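Local coordinates for microcin B17-processing protein McbD (Escherichia coli str. K-12 substr. MG1655, PDB 6GRH) that is required to process the inactive microcin B17 precursor peptide McbA into the active antibiotic, at residues 85-90 against 359-364; 90-95 against 123-128; 166-171 against 329-334; 112-117 against 159-164. The protein carries 1 engineered substitution. All coordinates share one frame; numbering follows the deposited sequence. Where two conformers were deposited one is given.

Interaction 1 of 4, residues 85-90 against 359-364; sequences AKAFTE and SPDFFL
Pro360 rests almost squarely on the face of the Phe88 ring, with CG 3.8 Å from the centroid and only 6° off the ring normal, which makes this a CH-pi contact. Pro360 CG is nearly equidistant from all six carbons of the Phe88 ring, none farther than 4.1 Å, which confirms the centring. The neighbouring proline carbon CD approaches the outer end of the ring, where it lies 3.8 Å from Phe88 CZ. A first torsion of -84° turns the ring away from the carbonyl carbon and beside the backbone N, laying its face along the proline.

The same proline also meets Ala87. Pro360 CG touches Ala87 CB at 3.8 Å, while Pro360 CB lies 3.5 Å from Ala87 O. The backbones are close as well: the CA atoms of Phe88 and Pro360 are 5.4 Å apart. Asp361 comes in at the edge of this patch, where OD1 reaches the methyl of Ala87; its other oxygen, OD2, is held by hydrogen bonds with Ser335 and Asn337. No hydrogen bond crosses the contact.

What presents the proline is a tight turn. Phe362 N bonds Ser359 O at 3.2 Å, and Asp361 N reaches Ser359 OG, also at 3.2 Å, with an N-H...O angle of 144°. That hydroxyl is tied in turn to Asn337 O. Within the YcaO family region, the arrangement is therefore a type I beta turn combined with an ST turn, following strand 350-358 and setting its proline against an alanine-phenylalanine pair of helix 82-95.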
loop_
_atom_site.group_PDB
_atom_site.type_symbol
_atom_site.label_atom_id
_atom_site.label_comp_id
_atom_site.label_asym_id
_atom_site.label_seq_id
_atom_site.Cartn_x
_atom_site.Cartn_y
_atom_site.Cartn_z
ATOM N N ALA E 85 44.759 40.246 -25.708
ATOM C CA ALA E 85 45.771 39.343 -26.252
ATOM C C ALA E 85 47.155 39.585 -25.602
ATOM O O ALA E 85 47.879 38.632 -25.319
ATOM C CB ALA E 85 45.843 39.483 -27.770
ATOM N N LYS E 86 47.489 40.850 -25.334
ATOM C CA LYS E 86 48.759 41.206 -24.675
ATOM C C LYS E 86 48.832 40.674 -23.230
ATOM O O LYS E 86 49.866 40.137 -22.813
ATOM C CB LYS E 86 48.975 42.728 -24.701
ATOM C CG LYS E 86 50.349 43.199 -24.238
ATOM N N ALA E 87 47.745 40.826 -22.474
ATOM C CA ALA E 87 47.680 40.297 -21.115
ATOM C C ALA E 87 47.789 38.758 -21.063
ATOM O O ALA E 87 48.428 38.212 -20.161
ATOM C CB ALA E 87 46.392 40.747 -20.438
ATOM N N PHE E 88 47.155 38.065 -22.006
ATOM C CA PHE E 88 47.315 36.607 -22.093
ATOM C C PHE E 88 48.760 36.242 -22.389
ATOM O O PHE E 88 49.317 35.360 -21.722
ATOM C CB PHE E 88 46.367 35.963 -23.117
ATOM C CG PHE E 88 44.989 35.681 -22.570
ATOM C CD1 PHE E 88 44.766 34.567 -21.762
ATOM C CD2 PHE E 88 43.923 36.525 -22.849
ATOM C CE1 PHE E 88 43.496 34.298 -21.233
ATOM C CE2 PHE E 88 42.645 36.258 -22.332
ATOM C CZ PHE E 88 42.437 35.142 -21.531
ATOM N N THR E 89 49.363 36.935 -23.361
ATOM C CA THR E 89 50.771 36.718 -23.723
ATOM C C THR E 89 51.680 36.849 -22.508
ATOM O O THR E 89 52.551 36.026 -22.311
ATOM C CB THR E 89 51.254 37.710 -24.798
ATOM O OG1 THR E 89 50.371 37.658 -25.929
ATOM C CG2 THR E 89 52.670 37.379 -25.245
ATOM N N GLU E 90 51.459 37.886 -21.697
ATOM C CA GLU E 90 52.252 38.100 -20.482
ATOM C C GLU E 90 51.971 37.038 -19.408
ATOM O O GLU E 90 52.882 36.672 -18.665
ATOM C CB GLU E 90 52.058 39.529 -19.938
ATOM C CG GLU E 90 52.613 40.638 -20.858
ATOM C CD GLU E 90 54.015 40.360 -21.384
ATOM O OE1 GLU E 90 54.971 40.398 -20.585
ATOM O OE2 GLU E 90 54.190 40.095 -22.600
ATOM N N SER E 359 40.621 35.615 -15.871
ATOM C CA SER E 359 41.413 36.807 -16.139
ATOM C C SER E 359 42.926 36.541 -16.090
ATOM O O SER E 359 43.439 36.092 -15.064
ATOM C CB SER E 359 41.072 37.921 -15.165
ATOM O OG SER E 359 41.838 39.088 -15.473
ATOM N N PRO E 360 43.653 36.852 -17.188
ATOM C CA PRO E 360 45.137 36.784 -17.128
ATOM C C PRO E 360 45.795 37.873 -16.281
ATOM O O PRO E 360 47.006 37.821 -16.084
ATOM C CB PRO E 360 45.551 36.923 -18.596
ATOM C CG PRO E 360 44.465 37.771 -19.191
ATOM C CD PRO E 360 43.188 37.337 -18.503
ATOM N N ASP E 361 45.021 38.861 -15.813
ATOM C CA ASP E 361 45.498 39.851 -14.844
ATOM C C ASP E 361 45.330 39.463 -13.369
ATOM O O ASP E 361 45.758 40.205 -12.470
ATOM C CB ASP E 361 44.825 41.193 -15.129
ATOM C CG ASP E 361 45.377 41.854 -16.384
ATOM O OD1 ASP E 361 46.590 41.696 -16.661
ATOM O OD2 ASP E 361 44.601 42.527 -17.103
ATOM N N PHE E 362 44.727 38.304 -13.128
ATOM C CA PHE E 362 44.624 37.714 -11.810
ATOM C C PHE E 362 45.272 36.330 -11.922
ATOM O O PHE E 362 45.743 35.938 -13.012
ATOM C CB PHE E 362 43.144 37.574 -11.422
ATOM C CG PHE E 362 42.439 38.883 -11.114
ATOM C CD1 PHE E 362 42.013 39.721 -12.135
ATOM C CD2 PHE E 362 42.154 39.242 -9.809
ATOM C CE1 PHE E 362 41.352 40.906 -11.863
ATOM C CE2 PHE E 362 41.493 40.439 -9.526
ATOM C CZ PHE E 362 41.082 41.263 -10.556
ATOM N N PHE E 363 45.298 35.578 -10.826
ATOM C CA PHE E 363 45.765 34.184 -10.907
ATOM C C PHE E 363 44.881 33.339 -11.834
ATOM O O PHE E 363 43.665 33.341 -11.709
ATOM C CB PHE E 363 45.870 33.563 -9.526
ATOM C CG PHE E 363 46.921 34.202 -8.682
ATOM C CD1 PHE E 363 48.262 33.873 -8.868
ATOM C CD2 PHE E 363 46.587 35.151 -7.733
ATOM C CE1 PHE E 363 49.239 34.460 -8.106
ATOM C CE2 PHE E 363 47.555 35.737 -6.957
ATOM C CZ PHE E 363 48.889 35.411 -7.144
ATOM N N LEU E 364 45.501 32.655 -12.795
ATOM C CA LEU E 364 44.744 31.803 -13.736
ATOM C C LEU E 364 44.288 30.489 -13.106
ATOM O O LEU E 364 43.327 29.885 -13.568
ATOM C CB LEU E 364 45.551 31.543 -15.025
ATOM C CG LEU E 364 45.503 32.695 -16.033
ATOM C CD1 LEU E 364 46.494 32.480 -17.159
ATOM C CD2 LEU E 364 44.117 32.903 -16.617
#

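Interaction 2 of 4, residues 90-95 against 123-128; sequences EAFFQI and EIPAVI
Phe92 carries this contact with the far end of its ring. Pro125 CG sits at the ring edge, close to the ring plane, 3.9 Å from Phe92 CZ and 4.0 Å from Phe92 CE2. From another direction Ile128 CD1 comes to 3.9 Å from the same CZ, approaching obliquely, and Val127 CG1 stands farther off, 4.5 Å from Phe92 CZ. All four residues are buried, and no hydrogen bond joins the two segments, so packing alone holds them together here. Because the nearest CA atoms, those of Phe92 and Ile128, are 10.5 Å apart, the aromatic side chain has to span most of the gap; a first torsion of -73° leaves its CG opposite the carbonyl carbon and the ring reaching outward from the helix.

The contact is a helix-on-sheet packing of the YcaO fold. Helix 82-95 lies against the end of strand 121-125, whose Ile124 is paired through the backbone with Val111 of the antiparallel partner 108-115. Beyond Pro125 the chain leaves the strand in a turn with helical backbone angles; the turn, which includes a weak bond from Ile128 N to Pro125 O (3.3 Å), leaves Ile128 facing Phe92.

Further out, Leu76 touches both Phe92 and Pro125, and Phe108 meets the Phe92 ring. Gln94 NE2 donates to Glu90 O at 3.2 Å with an N-H...O angle of 154°, arriving 45° out of the carbonyl plane; NE2 also bonds Asn375 O, while Glu90 OE2 forms a salt bridge with Arg100 NE.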
loop_
_atom_site.group_PDB
_atom_site.type_symbol
_atom_site.label_atom_id
_atom_site.label_comp_id
_atom_site.label_asym_id
_atom_site.label_seq_id
_atom_site.Cartn_x
_atom_site.Cartn_y
_atom_site.Cartn_z
ATOM N N GLU E 90 51.459 37.886 -21.697
ATOM C CA GLU E 90 52.252 38.100 -20.482
ATOM C C GLU E 90 51.971 37.038 -19.408
ATOM O O GLU E 90 52.882 36.672 -18.665
ATOM C CB GLU E 90 52.058 39.529 -19.938
ATOM C CG GLU E 90 52.613 40.638 -20.858
ATOM C CD GLU E 90 54.015 40.360 -21.384
ATOM O OE1 GLU E 90 54.971 40.398 -20.585
ATOM O OE2 GLU E 90 54.190 40.095 -22.600
ATOM N N ALA E 91 50.739 36.524 -19.346
ATOM C CA ALA E 91 50.440 35.375 -18.485
ATOM C C ALA E 91 51.173 34.121 -18.968
ATOM O O ALA E 91 51.907 33.505 -18.203
ATOM C CB ALA E 91 48.936 35.116 -18.400
ATOM N N PHE E 92 50.983 33.770 -20.238
ATOM C CA PHE E 92 51.614 32.571 -20.817
ATOM C C PHE E 92 53.146 32.632 -20.789
ATOM O O PHE E 92 53.799 31.619 -20.543
ATOM C CB PHE E 92 51.163 32.331 -22.268
ATOM C CG PHE E 92 49.752 31.816 -22.419
ATOM C CD1 PHE E 92 49.276 30.763 -21.655
ATOM C CD2 PHE E 92 48.908 32.367 -23.379
ATOM C CE1 PHE E 92 47.972 30.296 -21.815
ATOM C CE2 PHE E 92 47.614 31.903 -23.549
ATOM C CZ PHE E 92 47.147 30.862 -22.766
ATOM N N PHE E 93 53.718 33.814 -21.009
ATOM C CA PHE E 93 55.177 33.983 -20.930
ATOM C C PHE E 93 55.769 33.583 -19.568
ATOM O O PHE E 93 56.887 33.095 -19.516
ATOM C CB PHE E 93 55.574 35.407 -21.282
ATOM C CG PHE E 93 57.050 35.592 -21.503
ATOM C CD1 PHE E 93 57.651 35.122 -22.668
ATOM C CD2 PHE E 93 57.840 36.253 -20.558
ATOM C CE1 PHE E 93 59.011 35.292 -22.879
ATOM C CE2 PHE E 93 59.202 36.426 -20.766
ATOM C CZ PHE E 93 59.787 35.947 -21.930
ATOM N N GLN E 94 55.011 33.732 -18.480
ATOM C CA GLN E 94 55.482 33.278 -17.147
ATOM C C GLN E 94 55.234 31.793 -16.868
ATOM O O GLN E 94 55.866 31.194 -16.007
ATOM C CB GLN E 94 54.769 34.043 -16.051
ATOM C CG GLN E 94 54.929 35.538 -16.113
ATOM C CD GLN E 94 54.080 36.203 -15.059
ATOM O OE1 GLN E 94 54.223 35.926 -13.858
ATOM N NE2 GLN E 94 53.164 37.053 -15.498
ATOM N N ILE E 95 54.273 31.219 -17.565
ATOM C CA ILE E 95 53.789 29.878 -17.256
ATOM C C ILE E 95 54.702 28.801 -17.863
ATOM O O ILE E 95 55.060 27.848 -17.172
ATOM C CB ILE E 95 52.299 29.768 -17.642
ATOM C CG1 ILE E 95 51.494 30.700 -16.706
ATOM C CG2 ILE E 95 51.786 28.336 -17.520
ATOM C CD1 ILE E 95 50.039 30.883 -17.068
ATOM N N GLU E 123 36.917 35.163 -28.268
ATOM C CA GLU E 123 37.305 33.847 -27.837
ATOM C C GLU E 123 38.490 33.924 -26.889
ATOM O O GLU E 123 39.222 34.917 -26.853
ATOM C CB GLU E 123 37.613 32.965 -29.050
ATOM C CG GLU E 123 36.379 32.589 -29.842
ATOM C CD GLU E 123 36.686 32.012 -31.203
ATOM O OE1 GLU E 123 37.476 32.614 -31.953
ATOM O OE2 GLU E 123 36.119 30.955 -31.537
ATOM N N ILE E 124 38.652 32.871 -26.106
ATOM C CA ILE E 124 39.800 32.721 -25.241
ATOM C C ILE E 124 40.378 31.324 -25.467
ATOM O O ILE E 124 39.716 30.478 -26.097
ATOM C CB ILE E 124 39.447 32.988 -23.767
ATOM C CG1 ILE E 124 38.374 32.023 -23.258
ATOM C CG2 ILE E 124 38.993 34.441 -23.593
ATOM C CD1 ILE E 124 38.080 32.203 -21.781
ATOM N N PRO E 125 41.625 31.085 -25.001
ATOM C CA PRO E 125 42.215 29.767 -25.212
ATOM C C PRO E 125 41.490 28.668 -24.477
ATOM O O PRO E 125 41.263 28.771 -23.271
ATOM C CB PRO E 125 43.636 29.923 -24.672
ATOM C CG PRO E 125 43.935 31.354 -24.899
ATOM C CD PRO E 125 42.651 32.047 -24.541
ATOM N N ALA E 126 41.153 27.620 -25.221
ATOM C CA ALA E 126 40.469 26.459 -24.682
ATOM C C ALA E 126 41.299 25.725 -23.629
ATOM O O ALA E 126 40.724 25.131 -22.689
ATOM C CB ALA E 126 40.103 25.505 -25.810
ATOM N N VAL E 127 42.630 25.778 -23.764
ATOM C CA VAL E 127 43.531 25.093 -22.834
ATOM C C VAL E 127 43.345 25.524 -21.358
ATOM O O VAL E 127 43.623 24.757 -20.433
ATOM C CB VAL E 127 44.993 25.264 -23.268
ATOM C CG1 VAL E 127 45.496 26.685 -22.990
ATOM C CG2 VAL E 127 45.883 24.207 -22.618
ATOM N N ILE E 128 42.880 26.751 -21.151
ATOM C CA ILE E 128 42.607 27.248 -19.803
ATOM C C ILE E 128 41.329 26.628 -19.181
ATOM O O ILE E 128 41.245 26.479 -17.965
ATOM C CB ILE E 128 42.539 28.796 -19.796
ATOM C CG1 ILE E 128 43.867 29.354 -20.320
ATOM C CG2 ILE E 128 42.278 29.332 -18.389
ATOM C CD1 ILE E 128 43.820 30.817 -20.677
#

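Interaction 3 of 4, residues 166-171 against 329-334; sequences CEFMER and NYLQQI. Engineered in segment 166-171: Arg171 (natural residue Thr).
The helical turn that brings Phe168 and Met169 up to Leu331 is fixed by two backbone bonds, Glu170 N to Cys166 O and Arg171 N to Glu167 O, each 2.9 Å and the shortest polar bonds within the two segments. Nothing polar crosses between them. The segment axes come no closer than 13.5 Å, at 56° to each other, so side chains from both helices bridge the distance.

Leu331 CD2 meets the edge of the Phe168 ring, near its plane and 4.1 Å from CE2. The leucine and phenylalanine side chains overlap side by side, pointing contrary ways. With CG anti to the backbone N (chi1 -180°), the Phe168 ring extends toward the other helix. Met169 also bends its end toward Leu331 and the rim of the Tyr330 ring, but it was modelled in two conformers and its methyl position is doubtful. Tyr330 OH donates to Pro219 O.

On the same helix the engineered Arg171 places a guanidinium face over Glu167 CD, a long ion pair without a directed N-H. Around the contact, Phe362 stacks edge-to-face with Phe168, Tyr247 of strand 241-248 packs on Met169, and helix 327-334 leads on toward strand 339-347.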
loop_
_atom_site.group_PDB
_atom_site.type_symbol
_atom_site.label_atom_id
_atom_site.label_comp_id
_atom_site.label_asym_id
_atom_site.label_seq_id
_atom_site.Cartn_x
_atom_site.Cartn_y
_atom_site.Cartn_z
ATOM N N CYS E 166 31.510 34.626 -7.489
ATOM C CA CYS E 166 31.718 34.275 -6.090
ATOM C C CYS E 166 32.924 33.365 -5.934
ATOM O O CYS E 166 33.809 33.623 -5.124
ATOM C CB CYS E 166 30.454 33.664 -5.466
ATOM S SG CYS E 166 29.155 34.902 -5.178
ATOM N N GLU E 167 33.001 32.334 -6.762
ATOM C CA GLU E 167 34.146 31.450 -6.712
ATOM C C GLU E 167 35.451 32.158 -7.075
ATOM O O GLU E 167 36.458 31.922 -6.431
ATOM C CB GLU E 167 33.964 30.238 -7.623
ATOM C CG GLU E 167 34.977 29.164 -7.303
ATOM C CD GLU E 167 34.526 27.820 -7.804
ATOM O OE1 GLU E 167 33.577 27.265 -7.190
ATOM O OE2 GLU E 167 35.110 27.353 -8.813
ATOM N N PHE E 168 35.413 33.014 -8.094
ATOM C CA PHE E 168 36.578 33.836 -8.499
ATOM C C PHE E 168 37.061 34.681 -7.329
ATOM O O PHE E 168 38.247 34.689 -7.016
ATOM C CB PHE E 168 36.191 34.735 -9.679
ATOM C CG PHE E 168 37.300 35.626 -10.192
ATOM C CD1 PHE E 168 38.251 35.137 -11.079
ATOM C CD2 PHE E 168 37.358 36.964 -9.820
ATOM C CE1 PHE E 168 39.247 35.958 -11.579
ATOM C CE2 PHE E 168 38.364 37.796 -10.313
ATOM C CZ PHE E 168 39.304 37.282 -11.207
ATOM N N MET E 169 36.131 35.386 -6.685
ATOM C CA MET E 169 36.453 36.162 -5.494
ATOM C C MET E 169 37.059 35.278 -4.412
ATOM O O MET E 169 38.062 35.643 -3.811
ATOM C CB MET E 169 35.215 36.878 -4.948
ATOM C CG MET E 169 35.027 38.252 -5.539
ATOM S SD MET E 169 36.507 39.218 -5.203
ATOM C CE MET E 169 36.760 39.907 -6.824
ATOM N N GLU E 170 36.459 34.113 -4.188
ATOM C CA GLU E 170 36.945 33.166 -3.161
ATOM C C GLU E 170 38.412 32.786 -3.373
ATOM O O GLU E 170 39.238 32.900 -2.474
ATOM C CB GLU E 170 36.111 31.864 -3.162
ATOM C CG GLU E 170 34.793 32.003 -2.434
ATOM C CD GLU E 170 33.764 30.945 -2.787
ATOM O OE1 GLU E 170 34.117 29.886 -3.333
ATOM O OE2 GLU E 170 32.576 31.190 -2.513
ATOM N N ARG E 171 38.714 32.328 -4.584
ATOM C CA ARG E 171 40.015 31.775 -4.900
ATOM C C ARG E 171 41.087 32.858 -4.999
ATOM O O ARG E 171 42.189 32.681 -4.472
ATOM C CB ARG E 171 39.952 30.922 -6.186
ATOM C CG ARG E 171 38.899 29.804 -6.164
ATOM C CD ARG E 171 39.176 28.774 -5.081
ATOM N NE ARG E 171 38.087 27.803 -4.963
ATOM C CZ ARG E 171 37.929 26.705 -5.704
ATOM N NH1 ARG E 171 38.777 26.375 -6.687
ATOM N NH2 ARG E 171 36.880 25.912 -5.460
ATOM N N ASN E 329 32.496 47.292 -10.740
ATOM C CA ASN E 329 33.327 48.502 -10.774
ATOM C C ASN E 329 34.669 48.230 -10.103
ATOM O O ASN E 329 35.712 48.556 -10.656
ATOM C CB ASN E 329 32.638 49.714 -10.101
ATOM C CG ASN E 329 31.525 50.324 -10.961
ATOM O OD1 ASN E 329 31.266 49.895 -12.097
ATOM N ND2 ASN E 329 30.861 51.320 -10.422
ATOM N N TYR E 330 34.641 47.611 -8.929
ATOM C CA TYR E 330 35.868 47.291 -8.225
ATOM C C TYR E 330 36.804 46.450 -9.113
ATOM O O TYR E 330 37.976 46.769 -9.265
ATOM C CB TYR E 330 35.553 46.553 -6.928
ATOM C CG TYR E 330 36.770 45.942 -6.278
ATOM C CD1 TYR E 330 37.646 46.724 -5.507
ATOM C CD2 TYR E 330 37.064 44.585 -6.457
ATOM C CE1 TYR E 330 38.765 46.162 -4.914
ATOM C CE2 TYR E 330 38.181 44.015 -5.878
ATOM C CZ TYR E 330 39.028 44.799 -5.111
ATOM O OH TYR E 330 40.131 44.217 -4.532
ATOM N N LEU E 331 36.278 45.377 -9.693
ATOM C CA LEU E 331 37.100 44.496 -10.536
ATOM C C LEU E 331 37.651 45.212 -11.761
ATOM O O LEU E 331 38.831 45.052 -12.091
ATOM C CB LEU E 331 36.319 43.250 -10.969
ATOM C CG LEU E 331 36.101 42.241 -9.839
ATOM C CD1 LEU E 331 35.111 41.161 -10.233
ATOM C CD2 LEU E 331 37.412 41.646 -9.349
ATOM N N GLN E 332 36.809 46.012 -12.410
ATOM C CA GLN E 332 37.212 46.737 -13.614
ATOM C C GLN E 332 38.332 47.740 -13.357
ATOM O O GLN E 332 39.139 47.971 -14.241
ATOM C CB GLN E 332 36.028 47.441 -14.286
ATOM C CG GLN E 332 36.355 47.892 -15.704
ATOM C CD GLN E 332 35.154 48.403 -16.468
ATOM O OE1 GLN E 332 34.108 48.708 -15.884
ATOM N NE2 GLN E 332 35.300 48.504 -17.790
ATOM N N GLN E 333 38.369 48.321 -12.160
ATOM C CA GLN E 333 39.448 49.244 -11.749
ATOM C C GLN E 333 40.792 48.525 -11.696
ATOM O O GLN E 333 41.819 49.107 -12.029
ATOM C CB GLN E 333 39.149 49.912 -10.391
ATOM C CG GLN E 333 38.172 51.069 -10.472
ATOM N N ILE E 334 40.779 47.254 -11.305
ATOM C CA ILE E 334 41.981 46.435 -11.319
ATOM C C ILE E 334 42.337 46.047 -12.760
ATOM O O ILE E 334 43.486 46.146 -13.140
ATOM C CB ILE E 334 41.834 45.195 -10.402
ATOM C CG1 ILE E 334 41.631 45.642 -8.940
ATOM C CG2 ILE E 334 43.052 44.264 -10.534
ATOM C CD1 ILE E 334 41.017 44.593 -8.033
#

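Interaction 4 of 4, residues 112-117 against 159-164; sequences RAFNLF and DAIEGS
Phe114 and Ile161 are brought together by different first torsions. One of 59° wedges Phe114 CG between its backbone N and carbonyl carbon, the crowded position, and carries the ring out toward the helix. Ile161 instead holds CG1 beside its backbone N (chi1 -67°) and extends CD1 toward the Phe114 ring. This is sheet-to-helix packing in the YcaO fold: strand 108-115, flanked by strands 121-125 and 339-347, faces helix 157-180.

The two side chains approach from opposite directions, and Ile161 CD1 arrives at the ring edge in the ring plane, 3.9 Å from Phe114 CZ. Leu116, just past the strand, adds its CD1 at 4.3 Å from Ile161 CG2, so the isoleucine offers one branch to each partner. The CA atoms of Leu116 and Ile161 remain 9.2 Å apart.

The contact borders the McbB subunit: Leu28 of McbB packs on Phe114, Ile21 of McbB packs on Ile161, and Arg23 of McbB bonds Leu116 O. Leu116 lies within an Asx turn: Asn115 OD1, which also accepts from Ser118 N, receives Phe117 N at 2.9 Å with an N-H...O angle of 144°.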
loop_
_atom_site.group_PDB
_atom_site.type_symbol
_atom_site.label_atom_id
_atom_site.label_comp_id
_atom_site.label_asym_id
_atom_site.label_seq_id
_atom_site.Cartn_x
_atom_site.Cartn_y
_atom_site.Cartn_z
ATOM N N ARG E 112 34.302 30.122 -26.856
ATOM C CA ARG E 112 33.524 31.348 -26.875
ATOM C C ARG E 112 33.631 32.056 -25.512
ATOM O O ARG E 112 33.763 31.403 -24.476
ATOM C CB ARG E 112 32.059 31.048 -27.262
ATOM C CG ARG E 112 31.251 30.367 -26.155
ATOM C CD ARG E 112 29.891 29.891 -26.627
ATOM N NE ARG E 112 29.960 28.690 -27.439
ATOM C CZ ARG E 112 30.169 27.458 -26.970
ATOM N NH1 ARG E 112 30.389 27.212 -25.673
ATOM N NH2 ARG E 112 30.200 26.447 -27.826
ATOM N N ALA E 113 33.610 33.386 -25.528
ATOM C CA ALA E 113 33.576 34.165 -24.298
ATOM C C ALA E 113 33.044 35.559 -24.563
ATOM O O ALA E 113 32.971 36.001 -25.721
ATOM C CB ALA E 113 34.961 34.233 -23.673
ATOM N N PHE E 114 32.678 36.260 -23.507
ATOM C CA PHE E 114 32.469 37.701 -23.618
ATOM C C PHE E 114 33.153 38.435 -22.486
ATOM O O PHE E 114 33.354 37.872 -21.413
ATOM C CB PHE E 114 30.973 38.048 -23.703
ATOM C CG PHE E 114 30.146 37.595 -22.525
ATOM C CD1 PHE E 114 30.005 38.412 -21.389
ATOM C CD2 PHE E 114 29.443 36.400 -22.570
ATOM C CE1 PHE E 114 29.214 38.010 -20.314
ATOM C CE2 PHE E 114 28.661 35.997 -21.497
ATOM C CZ PHE E 114 28.538 36.814 -20.372
ATOM N N ASN E 115 33.528 39.684 -22.739
ATOM C CA ASN E 115 34.141 40.531 -21.721
ATOM C C ASN E 115 33.094 40.850 -20.647
ATOM O O ASN E 115 31.990 41.306 -20.952
ATOM C CB ASN E 115 34.705 41.814 -22.369
ATOM C CG ASN E 115 35.370 42.755 -21.364
ATOM O OD1 ASN E 115 34.700 43.460 -20.600
ATOM N ND2 ASN E 115 36.694 42.792 -21.384
ATOM N N LEU E 116 33.453 40.611 -19.390
ATOM C CA LEU E 116 32.537 40.775 -18.257
ATOM C C LEU E 116 31.892 42.175 -18.170
ATOM O O LEU E 116 30.740 42.304 -17.749
ATOM C CB LEU E 116 33.277 40.473 -16.947
ATOM C CG LEU E 116 32.514 40.578 -15.622
ATOM C CD1 LEU E 116 31.398 39.565 -15.580
ATOM C CD2 LEU E 116 33.450 40.362 -14.431
ATOM N N PHE E 117 32.628 43.198 -18.579
ATOM C CA PHE E 117 32.186 44.584 -18.430
ATOM C C PHE E 117 31.533 45.163 -19.688
ATOM O O PHE E 117 30.502 45.828 -19.591
ATOM C CB PHE E 117 33.363 45.451 -18.007
ATOM C CG PHE E 117 34.169 44.858 -16.888
ATOM C CD1 PHE E 117 33.622 44.745 -15.624
ATOM C CD2 PHE E 117 35.463 44.397 -17.111
ATOM C CE1 PHE E 117 34.358 44.191 -14.586
ATOM C CE2 PHE E 117 36.204 43.842 -16.085
ATOM C CZ PHE E 117 35.655 43.745 -14.816
ATOM N N ASP E 159 22.561 33.874 -12.706
ATOM C CA ASP E 159 22.935 33.052 -11.559
ATOM C C ASP E 159 24.257 32.285 -11.780
ATOM O O ASP E 159 25.045 32.146 -10.851
ATOM C CB ASP E 159 21.811 32.095 -11.158
ATOM C CG ASP E 159 20.598 32.817 -10.580
ATOM O OD1 ASP E 159 20.696 33.972 -10.126
ATOM O OD2 ASP E 159 19.515 32.229 -10.595
ATOM N N ALA E 160 24.517 31.819 -12.998
ATOM C CA ALA E 160 25.792 31.129 -13.274
ATOM C C ALA E 160 26.945 32.135 -13.152
ATOM O O ALA E 160 27.947 31.846 -12.484
ATOM C CB ALA E 160 25.784 30.429 -14.645
ATOM N N ILE E 161 26.783 33.309 -13.760
ATOM C CA ILE E 161 27.801 34.374 -13.673
ATOM C C ILE E 161 28.053 34.777 -12.205
ATOM O O ILE E 161 29.209 34.872 -11.776
ATOM C CB ILE E 161 27.461 35.634 -14.522
ATOM C CG1 ILE E 161 27.498 35.293 -16.010
ATOM C CG2 ILE E 161 28.470 36.755 -14.268
ATOM C CD1 ILE E 161 26.882 36.335 -16.923
ATOM N N GLU E 162 26.977 35.014 -11.459
ATOM C CA GLU E 162 27.054 35.269 -10.000
ATOM C C GLU E 162 27.819 34.167 -9.250
ATOM O O GLU E 162 28.683 34.466 -8.427
ATOM C CB GLU E 162 25.642 35.423 -9.427
ATOM C CG GLU E 162 25.550 36.068 -8.060
ATOM C CD GLU E 162 24.154 36.596 -7.743
ATOM O OE1 GLU E 162 23.165 36.151 -8.377
ATOM O OE2 GLU E 162 24.044 37.459 -6.844
ATOM N N GLY E 163 27.521 32.897 -9.561
ATOM C CA GLY E 163 28.227 31.775 -8.958
ATOM C C GLY E 163 29.710 31.764 -9.330
ATOM O O GLY E 163 30.566 31.507 -8.488
ATOM N N SER E 164 30.013 32.029 -10.604
ATOM C CA SER E 164 31.395 32.097 -11.069
ATOM C C SER E 164 32.145 33.264 -10.405
ATOM O O SER E 164 33.271 33.104 -9.958
ATOM C CB SER E 164 31.451 32.222 -12.583
ATOM O OG SER E 164 31.196 30.955 -13.166
#

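Interactions 1 and 2 are neighbours, with centres about 7 Å apart, because both use helix 82-95; Phe88 CE1 and Ile128 CD1 meet at 3.5 Å between them. Interactions 3 and 4 share helix 157-180, their centres about 12 Å apart, and touch through Phe117. Phe362 joins interaction 1 to interaction 3, packing also on Leu331 and Ile334. Interactions 2 and 4 reach adjacent strands, 121-125 and 108-115, of one antiparallel sheet. Along the chain, interaction 1 spans the other three, 2 and 4 alternate, and 3 opens after both. Segments far apart in sequence are thus packed together within one YcaO-family region, and interaction 4 lies beside McbB.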